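Local structure of thiosulfate reductase (Thermus thermophilus, 2VPZ) at residues A[99-104]-A[475-480]. The protein probably acts as a molybdenum oxidoreductase that reduces polysulfide or thiosulfate, carrying a bis-molybdopterin guanine dinucleotide cofactor and a [4Fe-4S] cluster. Numbering follows the deposited sequence.
Sequences LIRVEG and WADVIL
Leu-99 and Ile-479 form a single antiparallel bridge, a hydrogen-bonded pair that joins the two-stranded hairpin 99-101/112-114 to the outermost strand, 479-481, of a five-stranded parallel sheet in the molybdopterin oxidoreductase fold. Leu-99 N donates to Ile-479 O and Ile-479 N to Leu-99 O, both at 3.0 Å. Leu-99 O also receives a CA-H...O contact from Val-478 CA. Both bridged side chains are apolar, each with its chain (CG in Leu-99, CG1 in Ile-479) anti to the carbonyl carbon; they run side by side, CB atoms 4.1 Å apart, and meet through their CD1 methyls at 3.8 Å, with Tyr-112 touching both. Val-478 CG1 faces Ile-100 CG1 more loosely, at 4.4 Å, while helix 117-134 packs on both residues.

Beyond the bridge, Arg-101 is long enough to reach the carboxylate of buried Asp-477. Its CG passes 3.6 Å from Ala-476 O, then the chain bends at chi3 (59°) and NH1 meets OD1 at the guanidinium edge, the two planes 78° apart. NH2 also pairs with Glu-103 OE1. Asp-477 OD1 also pairs with Arg-107, and OD2 accepts from Tyr-462 N. The Arg-101 NH1 to Asp-477 OD1 salt bridge spans 2.7 Å, though its N-H...O angle of 126° makes the hydrogen bond weak.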
loop_
_atom_site.group_PDB
_atom_site.type_symbol
_atom_site.label_atom_id
_atom_site.label_comp_id
_atom_site.label_asym_id
_atom_site.label_seq_id
_atom_site.Cartn_x
_atom_site.Cartn_y
_atom_site.Cartn_z
ATOM N N LEU A 99 -39.662 30.873 -35.955
ATOM C CA LEU A 99 -39.068 30.984 -37.278
ATOM C C LEU A 99 -39.906 30.269 -38.322
ATOM O O LEU A 99 -40.432 29.195 -38.053
ATOM C CB LEU A 99 -37.649 30.392 -37.300
ATOM C CG LEU A 99 -36.570 30.993 -36.377
ATOM C CD1 LEU A 99 -35.243 30.194 -36.457
ATOM C CD2 LEU A 99 -36.358 32.475 -36.745
ATOM N N ILE A 100 -40.057 30.848 -39.503
ATOM C CA ILE A 100 -40.783 30.135 -40.542
ATOM C C ILE A 100 -39.879 30.005 -41.775
ATOM O O ILE A 100 -39.115 30.913 -42.123
ATOM C CB ILE A 100 -42.178 30.811 -40.926
ATOM C CG1 ILE A 100 -43.068 30.974 -39.685
ATOM C CG2 ILE A 100 -42.916 29.920 -41.973
ATOM C CD1 ILE A 100 -44.231 31.976 -39.869
ATOM N N ARG A 101 -39.959 28.838 -42.395
ATOM C CA ARG A 101 -39.198 28.470 -43.586
ATOM C C ARG A 101 -39.518 29.372 -44.812
ATOM O O ARG A 101 -40.662 29.427 -45.253
ATOM C CB ARG A 101 -39.472 27.003 -43.940
ATOM C CG ARG A 101 -38.254 26.149 -44.281
ATOM C CD ARG A 101 -38.648 24.920 -45.135
ATOM N NE ARG A 101 -39.295 25.292 -46.403
ATOM C CZ ARG A 101 -40.576 25.115 -46.723
ATOM N NH1 ARG A 101 -41.428 24.553 -45.882
ATOM N NH2 ARG A 101 -41.022 25.517 -47.918
ATOM N N VAL A 102 -38.507 30.061 -45.348
ATOM C CA VAL A 102 -38.662 30.945 -46.510
ATOM C C VAL A 102 -39.374 30.149 -47.667
ATOM O O VAL A 102 -38.958 29.031 -47.995
ATOM C CB VAL A 102 -37.248 31.523 -46.971
ATOM C CG1 VAL A 102 -37.347 32.215 -48.325
ATOM C CG2 VAL A 102 -36.740 32.537 -45.889
ATOM N N GLU A 103 -40.459 30.694 -48.237
ATOM C CA GLU A 103 -41.219 29.995 -49.276
ATOM C C GLU A 103 -40.390 29.713 -50.545
ATOM O O GLU A 103 -39.714 30.591 -51.074
ATOM C CB GLU A 103 -42.558 30.700 -49.633
ATOM C CG GLU A 103 -43.873 29.837 -49.384
ATOM C CD GLU A 103 -43.619 28.306 -49.168
ATOM O OE1 GLU A 103 -42.743 27.727 -49.861
ATOM O OE2 GLU A 103 -44.324 27.688 -48.330
ATOM N N GLY A 104 -40.407 28.458 -51.001
ATOM C CA GLY A 104 -39.612 28.075 -52.153
ATOM C C GLY A 104 -38.285 27.415 -51.812
ATOM O O GLY A 104 -37.635 26.828 -52.684
ATOM N N TRP A 475 -34.759 21.434 -40.275
ATOM C CA TRP A 475 -35.400 20.803 -41.460
ATOM C C TRP A 475 -36.895 21.129 -41.388
ATOM O O TRP A 475 -37.677 20.675 -42.225
ATOM C CB TRP A 475 -35.268 19.279 -41.482
ATOM C CG TRP A 475 -34.025 18.771 -42.124
ATOM C CD1 TRP A 475 -32.731 19.102 -41.810
ATOM C CD2 TRP A 475 -33.942 17.828 -43.202
ATOM N NE1 TRP A 475 -31.857 18.420 -42.625
ATOM C CE2 TRP A 475 -32.570 17.623 -43.478
ATOM C CE3 TRP A 475 -34.896 17.116 -43.944
ATOM C CZ2 TRP A 475 -32.124 16.756 -44.493
ATOM C CZ3 TRP A 475 -34.468 16.251 -44.951
ATOM C CH2 TRP A 475 -33.079 16.073 -45.207
ATOM N N ALA A 476 -37.300 21.909 -40.394
ATOM C CA ALA A 476 -38.709 22.239 -40.192
ATOM C C ALA A 476 -39.355 23.472 -40.878
ATOM O O ALA A 476 -38.652 24.464 -41.162
ATOM C CB ALA A 476 -38.976 22.353 -38.640
ATOM N N ASP A 477 -40.660 23.381 -41.193
ATOM C CA ASP A 477 -41.457 24.534 -41.689
ATOM C C ASP A 477 -41.890 25.008 -40.250
ATOM O O ASP A 477 -42.608 24.283 -39.583
ATOM C CB ASP A 477 -42.783 24.163 -42.438
ATOM C CG ASP A 477 -42.727 22.853 -43.202
ATOM O OD1 ASP A 477 -41.774 22.685 -43.992
ATOM O OD2 ASP A 477 -43.640 22.006 -43.020
ATOM N N VAL A 478 -41.481 26.183 -39.780
ATOM C CA VAL A 478 -41.817 26.600 -38.404
ATOM C C VAL A 478 -41.085 25.840 -37.282
ATOM O O VAL A 478 -41.241 24.606 -37.083
ATOM C CB VAL A 478 -43.370 26.542 -37.997
ATOM C CG1 VAL A 478 -43.678 27.645 -36.945
ATOM C CG2 VAL A 478 -44.293 26.697 -39.198
ATOM N N ILE A 479 -40.288 26.628 -36.556
ATOM C CA ILE A 479 -39.472 26.258 -35.405
ATOM C C ILE A 479 -40.080 27.102 -34.267
ATOM O O ILE A 479 -40.221 28.307 -34.426
ATOM C CB ILE A 479 -37.953 26.696 -35.591
ATOM C CG1 ILE A 479 -37.278 25.903 -36.704
ATOM C CG2 ILE A 479 -37.183 26.531 -34.252
ATOM C CD1 ILE A 479 -36.065 26.598 -37.368
ATOM N N LEU A 480 -40.452 26.491 -33.141
ATOM C CA LEU A 480 -41.001 27.241 -31.993
ATOM C C LEU A 480 -40.031 27.101 -30.792
ATOM O O LEU A 480 -39.792 25.977 -30.327
ATOM C CB LEU A 480 -42.430 26.735 -31.639
ATOM C CG LEU A 480 -43.467 26.613 -32.780
ATOM C CD1 LEU A 480 -44.796 26.031 -32.266
ATOM C CD2 LEU A 480 -43.701 27.988 -33.464
#